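Local coordinates for protein beta-galactosidase (Bacillus circulans subsp. alkalophilus, PDB 3TTY) that hydrolyses terminal beta-linked galactose residues from beta-galactosides and carries a galactose-binding pocket in its TIM-barrel domain, at residues A[436-440]-A[607-613]; A[480-486]-A[581-587]; A[533-537]-A[596-601]. All blocks are in the same frame, centred on the assembly; numbering follows the deposited sequence.

Interaction 1 (A[436-440]-A[607-613])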
loop_
_atom_site.group_PDB
_atom_site.type_symbol
_atom_site.label_atom_id
_atom_site.label_comp_id
_atom_site.label_asym_id
_atom_site.label_seq_id
_atom_site.Cartn_x
_atom_site.Cartn_y
_atom_site.Cartn_z
ATOM N N LYS A 436 -33.199 -5.829 -13.061
ATOM C CA LYS A 436 -33.370 -7.179 -13.590
ATOM C C LYS A 436 -34.810 -7.538 -13.932
ATOM O O LYS A 436 -35.059 -8.531 -14.613
ATOM C CB LYS A 436 -32.817 -8.207 -12.613
ATOM C CG LYS A 436 -31.310 -8.246 -12.550
ATOM C CD LYS A 436 -30.855 -9.152 -11.411
ATOM C CE LYS A 436 -29.336 -9.228 -11.351
ATOM N NZ LYS A 436 -28.855 -9.871 -10.087
ATOM N N GLN A 437 -35.754 -6.735 -13.457
ATOM C CA GLN A 437 -37.158 -7.020 -13.685
ATOM C C GLN A 437 -37.777 -5.959 -14.577
ATOM O O GLN A 437 -38.982 -5.964 -14.809
ATOM C CB GLN A 437 -37.922 -7.149 -12.356
ATOM C CG GLN A 437 -37.339 -8.234 -11.450
ATOM C CD GLN A 437 -38.039 -8.333 -10.100
ATOM O OE1 GLN A 437 -39.196 -7.939 -9.958
ATOM N NE2 GLN A 437 -37.337 -8.865 -9.104
ATOM N N ASN A 438 -36.938 -5.065 -15.094
ATOM C CA ASN A 438 -37.408 -4.001 -15.970
ATOM C C ASN A 438 -38.483 -3.148 -15.284
ATOM O O ASN A 438 -39.433 -2.682 -15.920
ATOM C CB ASN A 438 -37.921 -4.570 -17.304
ATOM C CG ASN A 438 -36.870 -5.410 -18.033
ATOM O OD1 ASN A 438 -35.680 -5.080 -18.038
ATOM N ND2 ASN A 438 -37.307 -6.502 -18.644
ATOM N N ILE A 439 -38.334 -2.958 -13.979
ATOM C CA ILE A 439 -39.227 -2.067 -13.251
ATOM C C ILE A 439 -38.664 -0.676 -13.414
ATOM O O ILE A 439 -37.531 -0.414 -13.018
ATOM C CB ILE A 439 -39.292 -2.394 -11.737
ATOM C CG1 ILE A 439 -39.635 -3.871 -11.489
ATOM C CG2 ILE A 439 -40.294 -1.482 -11.041
ATOM C CD1 ILE A 439 -41.105 -4.185 -11.629
ATOM N N GLN A 440 -39.443 0.212 -14.014
ATOM C CA GLN A 440 -38.997 1.576 -14.245
ATOM C C GLN A 440 -38.749 2.261 -12.905
ATOM O O GLN A 440 -39.618 2.270 -12.033
ATOM C CB GLN A 440 -40.045 2.337 -15.044
ATOM C CG GLN A 440 -39.657 3.768 -15.367
ATOM C CD GLN A 440 -38.522 3.861 -16.382
ATOM O OE1 GLN A 440 -38.169 2.872 -17.046
ATOM N NE2 GLN A 440 -37.938 5.056 -16.501
ATOM N N VAL A 607 -47.575 -2.334 -9.471
ATOM C CA VAL A 607 -46.607 -1.885 -10.472
ATOM C C VAL A 607 -45.978 -3.082 -11.159
ATOM O O VAL A 607 -45.649 -4.067 -10.517
ATOM C CB VAL A 607 -45.556 -0.894 -9.903
ATOM C CG1 VAL A 607 -45.296 -1.167 -8.452
ATOM C CG2 VAL A 607 -44.272 -0.923 -10.720
ATOM N N LYS A 608 -45.857 -2.996 -12.480
ATOM C CA LYS A 608 -45.492 -4.138 -13.312
ATOM C C LYS A 608 -44.256 -3.865 -14.166
ATOM O O LYS A 608 -44.001 -2.725 -14.544
ATOM C CB LYS A 608 -46.668 -4.492 -14.230
ATOM C CG LYS A 608 -47.877 -5.077 -13.504
ATOM C CD LYS A 608 -49.025 -5.355 -14.469
ATOM C CE LYS A 608 -50.148 -6.143 -13.791
ATOM N NZ LYS A 608 -50.613 -5.515 -12.513
ATOM N N PRO A 609 -43.489 -4.919 -14.480
ATOM C CA PRO A 609 -42.386 -4.797 -15.435
ATOM C C PRO A 609 -42.819 -4.090 -16.712
ATOM O O PRO A 609 -43.964 -4.232 -17.137
ATOM C CB PRO A 609 -42.037 -6.258 -15.741
ATOM C CG PRO A 609 -42.336 -6.961 -14.461
ATOM C CD PRO A 609 -43.580 -6.282 -13.920
ATOM N N LEU A 610 -41.912 -3.317 -17.300
ATOM C CA LEU A 610 -42.134 -2.738 -18.613
ATOM C C LEU A 610 -42.402 -3.874 -19.586
ATOM O O LEU A 610 -43.334 -3.823 -20.391
ATOM C CB LEU A 610 -40.873 -2.012 -19.075
ATOM C CG LEU A 610 -40.720 -0.501 -18.922
ATOM C CD1 LEU A 610 -41.861 0.110 -18.128
ATOM C CD2 LEU A 610 -39.370 -0.186 -18.287
ATOM N N LEU A 611 -41.557 -4.893 -19.488
ATOM C CA LEU A 611 -41.509 -6.011 -20.410
ATOM C C LEU A 611 -40.830 -7.138 -19.655
ATOM O O LEU A 611 -40.026 -6.882 -18.758
ATOM C CB LEU A 611 -40.638 -5.633 -21.603
ATOM C CG LEU A 611 -41.092 -5.848 -23.043
ATOM C CD1 LEU A 611 -42.562 -5.502 -23.252
ATOM C CD2 LEU A 611 -40.203 -5.023 -23.952
ATOM N N ASN A 612 -41.155 -8.381 -19.995
ATOM C CA ASN A 612 -40.384 -9.518 -19.507
ATOM C C ASN A 612 -39.341 -9.888 -20.543
ATOM O O ASN A 612 -39.675 -10.077 -21.707
ATOM C CB ASN A 612 -41.289 -10.713 -19.206
ATOM C CG ASN A 612 -42.132 -10.498 -17.968
ATOM O OD1 ASN A 612 -41.647 -10.638 -16.844
ATOM N ND2 ASN A 612 -43.399 -10.138 -18.165
ATOM N N THR A 613 -38.080 -9.972 -20.128
ATOM C CA THR A 613 -36.992 -10.260 -21.058
ATOM C C THR A 613 -35.953 -11.161 -20.422
ATOM O O THR A 613 -35.899 -11.290 -19.207
ATOM C CB THR A 613 -36.278 -8.976 -21.541
ATOM O OG1 THR A 613 -35.692 -8.311 -20.418
ATOM C CG2 THR A 613 -37.245 -8.036 -22.256
HETATM O O HOH W 1 -34.853 -9.359 -17.313
HETATM O O HOH W 2 -39.477 -8.806 -15.437
HETATM O O HOH W 3 -42.239 -0.423 -14.761
#

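Interaction 2 (A[480-486]-A[581-587])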
loop_
_atom_site.group_PDB
_atom_site.type_symbol
_atom_site.label_atom_id
_atom_site.label_comp_id
_atom_site.label_asym_id
_atom_site.label_seq_id
_atom_site.Cartn_x
_atom_site.Cartn_y
_atom_site.Cartn_z
ATOM N N GLY A 480 -48.266 5.046 0.287
ATOM C CA GLY A 480 -47.032 4.617 -0.348
ATOM C C GLY A 480 -46.365 3.502 0.422
ATOM O O GLY A 480 -46.703 3.273 1.578
ATOM N N THR A 481 -45.441 2.781 -0.209
ATOM C CA THR A 481 -44.582 1.902 0.576
ATOM C C THR A 481 -43.142 2.415 0.653
ATOM O O THR A 481 -42.573 2.950 -0.320
ATOM C CB THR A 481 -44.680 0.376 0.216
ATOM O OG1 THR A 481 -43.444 -0.104 -0.313
ATOM C CG2 THR A 481 -45.781 0.101 -0.730
ATOM N N PHE A 482 -42.579 2.298 1.846
ATOM C CA PHE A 482 -41.244 2.806 2.089
ATOM C C PHE A 482 -40.386 1.651 2.549
ATOM O O PHE A 482 -40.837 0.816 3.334
ATOM C CB PHE A 482 -41.287 3.910 3.149
ATOM C CG PHE A 482 -39.940 4.498 3.478
ATOM C CD1 PHE A 482 -39.323 5.373 2.611
ATOM C CD2 PHE A 482 -39.302 4.175 4.666
ATOM C CE1 PHE A 482 -38.080 5.912 2.924
ATOM C CE2 PHE A 482 -38.074 4.709 4.985
ATOM C CZ PHE A 482 -37.457 5.577 4.115
ATOM N N VAL A 483 -39.155 1.589 2.048
ATOM C CA VAL A 483 -38.231 0.535 2.455
ATOM C C VAL A 483 -36.936 1.119 3.010
ATOM O O VAL A 483 -36.335 1.995 2.397
ATOM C CB VAL A 483 -37.879 -0.390 1.267
ATOM C CG1 VAL A 483 -36.925 -1.510 1.723
ATOM C CG2 VAL A 483 -39.146 -0.957 0.642
ATOM N N THR A 484 -36.495 0.650 4.171
ATOM C CA THR A 484 -35.169 1.050 4.639
ATOM C C THR A 484 -34.465 -0.122 5.322
ATOM O O THR A 484 -35.009 -1.228 5.358
ATOM C CB THR A 484 -35.173 2.383 5.461
ATOM O OG1 THR A 484 -33.827 2.842 5.645
ATOM C CG2 THR A 484 -35.852 2.221 6.800
ATOM N N THR A 485 -33.250 0.089 5.820
ATOM C CA THR A 485 -32.426 -1.053 6.191
ATOM C C THR A 485 -31.730 -0.885 7.523
ATOM O O THR A 485 -31.849 0.148 8.170
ATOM C CB THR A 485 -31.303 -1.297 5.147
ATOM O OG1 THR A 485 -30.373 -0.209 5.188
ATOM C CG2 THR A 485 -31.869 -1.433 3.731
ATOM N N PHE A 486 -30.978 -1.912 7.903
ATOM C CA PHE A 486 -30.060 -1.822 9.019
ATOM C C PHE A 486 -29.236 -0.540 8.892
ATOM O O PHE A 486 -28.943 -0.080 7.785
ATOM C CB PHE A 486 -29.117 -3.017 9.006
ATOM C CG PHE A 486 -28.287 -3.105 7.751
ATOM C CD1 PHE A 486 -28.741 -3.817 6.648
ATOM C CD2 PHE A 486 -27.066 -2.450 7.663
ATOM C CE1 PHE A 486 -27.985 -3.878 5.488
ATOM C CE2 PHE A 486 -26.306 -2.515 6.509
ATOM C CZ PHE A 486 -26.768 -3.227 5.417
ATOM N N GLN A 581 -47.393 1.176 3.904
ATOM C CA GLN A 581 -46.656 0.049 4.480
ATOM C C GLN A 581 -45.198 0.434 4.519
ATOM O O GLN A 581 -44.717 1.115 3.614
ATOM C CB GLN A 581 -46.694 -1.165 3.543
ATOM C CG GLN A 581 -48.029 -1.739 3.223
ATOM C CD GLN A 581 -48.837 -0.897 2.279
ATOM O OE1 GLN A 581 -49.979 -0.580 2.570
ATOM N NE2 GLN A 581 -48.266 -0.548 1.134
ATOM N N SER A 582 -44.472 -0.053 5.516
ATOM C CA SER A 582 -43.028 0.133 5.549
ATOM C C SER A 582 -42.327 -1.189 5.851
ATOM O O SER A 582 -42.783 -1.981 6.679
ATOM C CB SER A 582 -42.620 1.210 6.559
ATOM O OG SER A 582 -42.864 0.778 7.885
ATOM N N TYR A 583 -41.218 -1.418 5.152
ATOM C CA TYR A 583 -40.467 -2.661 5.256
ATOM C C TYR A 583 -39.055 -2.387 5.748
ATOM O O TYR A 583 -38.330 -1.583 5.169
ATOM C CB TYR A 583 -40.410 -3.353 3.887
ATOM C CG TYR A 583 -41.745 -3.865 3.382
ATOM C CD1 TYR A 583 -42.148 -5.172 3.638
ATOM C CD2 TYR A 583 -42.597 -3.048 2.649
ATOM C CE1 TYR A 583 -43.355 -5.653 3.178
ATOM C CE2 TYR A 583 -43.813 -3.518 2.196
ATOM C CZ TYR A 583 -44.185 -4.826 2.467
ATOM O OH TYR A 583 -45.388 -5.309 2.014
ATOM N N TYR A 584 -38.662 -3.062 6.815
ATOM C CA TYR A 584 -37.317 -2.923 7.342
ATOM C C TYR A 584 -36.521 -4.184 7.044
ATOM O O TYR A 584 -36.939 -5.283 7.402
ATOM C CB TYR A 584 -37.373 -2.696 8.844
ATOM C CG TYR A 584 -36.088 -2.206 9.460
ATOM C CD1 TYR A 584 -35.846 -0.847 9.606
ATOM C CD2 TYR A 584 -35.126 -3.096 9.924
ATOM C CE1 TYR A 584 -34.675 -0.386 10.182
ATOM C CE2 TYR A 584 -33.936 -2.640 10.504
ATOM C CZ TYR A 584 -33.725 -1.285 10.632
ATOM O OH TYR A 584 -32.571 -0.803 11.204
ATOM N N VAL A 585 -35.379 -4.025 6.382
ATOM C CA VAL A 585 -34.535 -5.165 6.023
ATOM C C VAL A 585 -33.290 -5.129 6.889
ATOM O O VAL A 585 -32.387 -4.315 6.644
ATOM C CB VAL A 585 -34.121 -5.118 4.528
ATOM C CG1 VAL A 585 -33.361 -6.376 4.152
ATOM C CG2 VAL A 585 -35.350 -4.949 3.637
ATOM N N ALA A 586 -33.235 -6.008 7.890
ATOM C CA ALA A 586 -32.234 -5.892 8.962
ATOM C C ALA A 586 -30.834 -6.370 8.609
ATOM O O ALA A 586 -29.936 -6.312 9.437
ATOM C CB ALA A 586 -32.723 -6.589 10.241
ATOM N N SER A 587 -30.646 -6.852 7.388
ATOM C CA SER A 587 -29.326 -7.285 6.955
ATOM C C SER A 587 -29.157 -6.986 5.474
ATOM O O SER A 587 -30.077 -6.474 4.829
ATOM C CB SER A 587 -29.132 -8.777 7.230
ATOM O OG SER A 587 -27.780 -9.152 7.118
#

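Interaction 3 (A[533-537]-A[596-601])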
loop_
_atom_site.group_PDB
_atom_site.type_symbol
_atom_site.label_atom_id
_atom_site.label_comp_id
_atom_site.label_asym_id
_atom_site.label_seq_id
_atom_site.Cartn_x
_atom_site.Cartn_y
_atom_site.Cartn_z
ATOM N N ASP A 533 -44.507 -18.895 3.261
ATOM C CA ASP A 533 -44.403 -18.471 1.878
ATOM C C ASP A 533 -45.110 -17.124 1.777
ATOM O O ASP A 533 -46.198 -16.942 2.316
ATOM C CB ASP A 533 -45.028 -19.504 0.930
ATOM C CG ASP A 533 -44.229 -20.813 0.858
ATOM O OD1 ASP A 533 -43.295 -21.013 1.665
ATOM O OD2 ASP A 533 -44.548 -21.656 -0.014
ATOM N N TRP A 534 -44.463 -16.169 1.124
ATOM C CA TRP A 534 -45.040 -14.846 0.924
ATOM C C TRP A 534 -44.651 -14.344 -0.465
ATOM O O TRP A 534 -43.515 -13.911 -0.698
ATOM C CB TRP A 534 -44.597 -13.868 2.026
ATOM C CG TRP A 534 -44.963 -12.427 1.745
ATOM C CD1 TRP A 534 -46.215 -11.929 1.497
ATOM C CD2 TRP A 534 -44.066 -11.302 1.677
ATOM N NE1 TRP A 534 -46.150 -10.571 1.274
ATOM C CE2 TRP A 534 -44.846 -10.163 1.373
ATOM C CE3 TRP A 534 -42.683 -11.149 1.835
ATOM C CZ2 TRP A 534 -44.288 -8.892 1.231
ATOM C CZ3 TRP A 534 -42.130 -9.883 1.692
ATOM C CH2 TRP A 534 -42.934 -8.771 1.396
ATOM N N GLY A 535 -45.603 -14.428 -1.389
ATOM C CA GLY A 535 -45.371 -14.053 -2.766
ATOM C C GLY A 535 -44.178 -14.799 -3.303
ATOM O O GLY A 535 -44.066 -16.011 -3.111
ATOM N N GLY A 536 -43.271 -14.075 -3.953
ATOM C CA GLY A 536 -42.082 -14.677 -4.522
ATOM C C GLY A 536 -41.011 -15.045 -3.511
ATOM O O GLY A 536 -39.927 -15.464 -3.894
ATOM N N LEU A 537 -41.297 -14.894 -2.222
ATOM C CA LEU A 537 -40.289 -15.184 -1.188
ATOM C C LEU A 537 -40.659 -16.452 -0.411
ATOM O O LEU A 537 -41.791 -16.597 0.052
ATOM C CB LEU A 537 -40.150 -13.993 -0.237
ATOM C CG LEU A 537 -38.864 -13.159 -0.083
ATOM C CD1 LEU A 537 -38.028 -13.085 -1.353
ATOM C CD2 LEU A 537 -39.199 -11.742 0.446
ATOM N N GLY A 596 -37.211 -11.417 -4.970
ATOM C CA GLY A 596 -38.514 -11.701 -4.395
ATOM C C GLY A 596 -39.159 -10.504 -3.720
ATOM O O GLY A 596 -40.331 -10.198 -3.967
ATOM N N LEU A 597 -38.385 -9.823 -2.878
ATOM C CA LEU A 597 -38.854 -8.644 -2.158
ATOM C C LEU A 597 -39.395 -7.583 -3.109
ATOM O O LEU A 597 -40.528 -7.112 -2.970
ATOM C CB LEU A 597 -37.726 -8.057 -1.302
ATOM C CG LEU A 597 -38.141 -6.871 -0.423
ATOM C CD1 LEU A 597 -39.248 -7.302 0.525
ATOM C CD2 LEU A 597 -36.962 -6.280 0.353
ATOM N N ILE A 598 -38.574 -7.222 -4.085
ATOM C CA ILE A 598 -38.944 -6.244 -5.098
ATOM C C ILE A 598 -40.203 -6.638 -5.852
ATOM O O ILE A 598 -41.097 -5.821 -6.071
ATOM C CB ILE A 598 -37.807 -6.095 -6.103
ATOM C CG1 ILE A 598 -36.605 -5.461 -5.407
ATOM C CG2 ILE A 598 -38.249 -5.268 -7.287
ATOM C CD1 ILE A 598 -36.905 -4.125 -4.766
ATOM N N ALA A 599 -40.256 -7.897 -6.269
ATOM C CA ALA A 599 -41.425 -8.431 -6.950
ATOM C C ALA A 599 -42.684 -8.294 -6.085
ATOM O O ALA A 599 -43.754 -7.908 -6.574
ATOM C CB ALA A 599 -41.183 -9.892 -7.329
ATOM N N ASN A 600 -42.553 -8.601 -4.800
ATOM C CA ASN A 600 -43.679 -8.486 -3.882
ATOM C C ASN A 600 -44.133 -7.051 -3.721
ATOM O O ASN A 600 -45.316 -6.742 -3.883
ATOM C CB ASN A 600 -43.322 -9.069 -2.522
ATOM C CG ASN A 600 -43.290 -10.568 -2.542
ATOM O OD1 ASN A 600 -43.569 -11.183 -3.570
ATOM N ND2 ASN A 600 -42.929 -11.174 -1.414
ATOM N N LEU A 601 -43.183 -6.173 -3.419
ATOM C CA LEU A 601 -43.494 -4.770 -3.183
ATOM C C LEU A 601 -44.162 -4.149 -4.394
ATOM O O LEU A 601 -45.108 -3.387 -4.247
ATOM C CB LEU A 601 -42.237 -3.988 -2.783
ATOM C CG LEU A 601 -41.564 -4.488 -1.496
ATOM C CD1 LEU A 601 -40.709 -3.406 -0.860
ATOM C CD2 LEU A 601 -42.592 -4.997 -0.485
#

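Interaction 1 (A[436-440]-A[607-613])
Asn438 stands at the centre of this contact between the turn after helix 423-435 and the loop that runs from helix 591-604 to strand 617-624. Its phi of 57° fits the C-prime place of a Schellman motif ending helix 423-435, closed by Ile439 N to Leu434 O and Asn438 N to Tyr435 O. With chi1 in the m well, the carboxamide projects toward segment 607-613. There Asn438 ND2 gives one hydrogen bond to Leu611 O (2.7 Å) and another to Thr613 OG1 (3.0 Å), a hydroxyl also hydrogen-bonded to Val617 O, while Asn438 OD1 accepts from Val619 N on strand 617-624. The backbone adds a nearly linear hydrogen bond from Leu610 N to Asn438 O at 2.9 Å. Ile439, m at both chi1 and chi2, leaves the turn sideways but brings CD1 to 4.0 Å from Pro609 CD and CG2 to 4.0 Å from Val607 CG2. Leu610 has off-rotamer chi angles; its CD2 reaches 3.5 Å from Gln440 OE1, an oxygen that accepts from Glu621 N. Three waters lie between the segments: one is within hydrogen-bonding distance of both Lys436 O and Thr613 O, the second joins Gln437 O to Asn612 OD1, and the third accepts from Gln440 N and donates to Lys608 O. Leu611 and Thr613 also touch Phe642, so the contact ties the trimerisation-domain helix end to the C-terminal beta domain. With the amide protons and carbonyl of Asn438 all engaged, the join is mainly polar and directional, Ile439 adding a small apolar patch.

Interaction 2 (A[480-486]-A[581-587])
Tyr584 lays one face of its ring over the backbone of Thr485, with OH 3.3 Å from Thr485 O and CD1 4.2 Å from Thr484 CG2; the hydroxyl is hydrogen-bonded to Asp548. Beyond it Phe486, chi1 p, packs CE1 against Ser587 C at 3.3 Å. On the other face of the sheet Val483 meets Tyr583 (CG2 to CB 4.2 Å) and Val585 (CG1 to CG2 4.2 Å), under Leu597 and Leu601 of helix 591-604. Strands 481-485 and 581-585 run parallel, 14° apart with axes 4.7 Å from each other, as neighbours inside the mixed sheet of the trimerisation domain, an alpha/beta domain of the glutaminase I-like clan. Strand 455-458 flanks the pair beyond 481-485, and strand 570-577 beyond 581-585. Six backbone hydrogen bonds alternate in the parallel pattern, from Gln581 N to Gly480 O (3.2 Å) through Tyr583 N to Phe482 O (2.9 Å) as far as Phe486 N to Val585 O (3.1 Å).

Interaction 3 (A[533-537]-A[596-601])
Two hydrogen bonds, both made by Asn600, carry the polar part of this contact. Asn600 ND2 donates to Trp534 O at 2.9 Å, and Asn600 OD1 accepts from Gly536 N at 2.9 Å, so a single carboxamide reads both a carbonyl and an amide of the turn. Ring contacts come next: Asn600 CB sits over the six-membered ring of Trp534 in a CH-pi contact, 4.2 Å from its centroid, while the ring edge meets Leu597 (CZ3 to CD1, 4.0 Å) and Leu601 (CH2 to CD2, 4.2 Å). Apolar packing is completed by Leu537, whose CD1 lies 3.4 Å from Gly596 CA and whose CD2 lies 4.3 Å from Leu597 CB. A side chain on Gly596 would collide with that CD1; a CB on Gly535 would strike Asn600 OD1, and the positive phi of Gly535 also favours glycine. The type II' beta turn from Trp534 to Leu537, in the hairpin connection between antiparallel strands 525-530 and 540-544, folds against helix 591-604, which covers one face of the mixed beta sheet of this alpha/beta domain.

Interaction 2 lies wholly in the core, every residue buried, and holds two strands by a regular ladder of backbone hydrogen bonds. Interaction 3 is also mostly buried but has exposed glycines in its turn; interaction 1 is a surface contact, where waters bridge the loops. The helix 591-604 relates all three: Leu597 and Leu601 of interaction 3 rest on Val483, Tyr583 and Val585 of interaction 2, while Gln437 of interaction 1 packs on Ile598 and Ala599. Trp534 also touches Tyr583. Interactions 1 and 2 do not touch, their nearest atoms about 8 Å apart. In interactions 1 and 3 alike, one asparagine carboxamide (Asn438, Asn600) holds backbone or hydroxyl groups of a loop or turn.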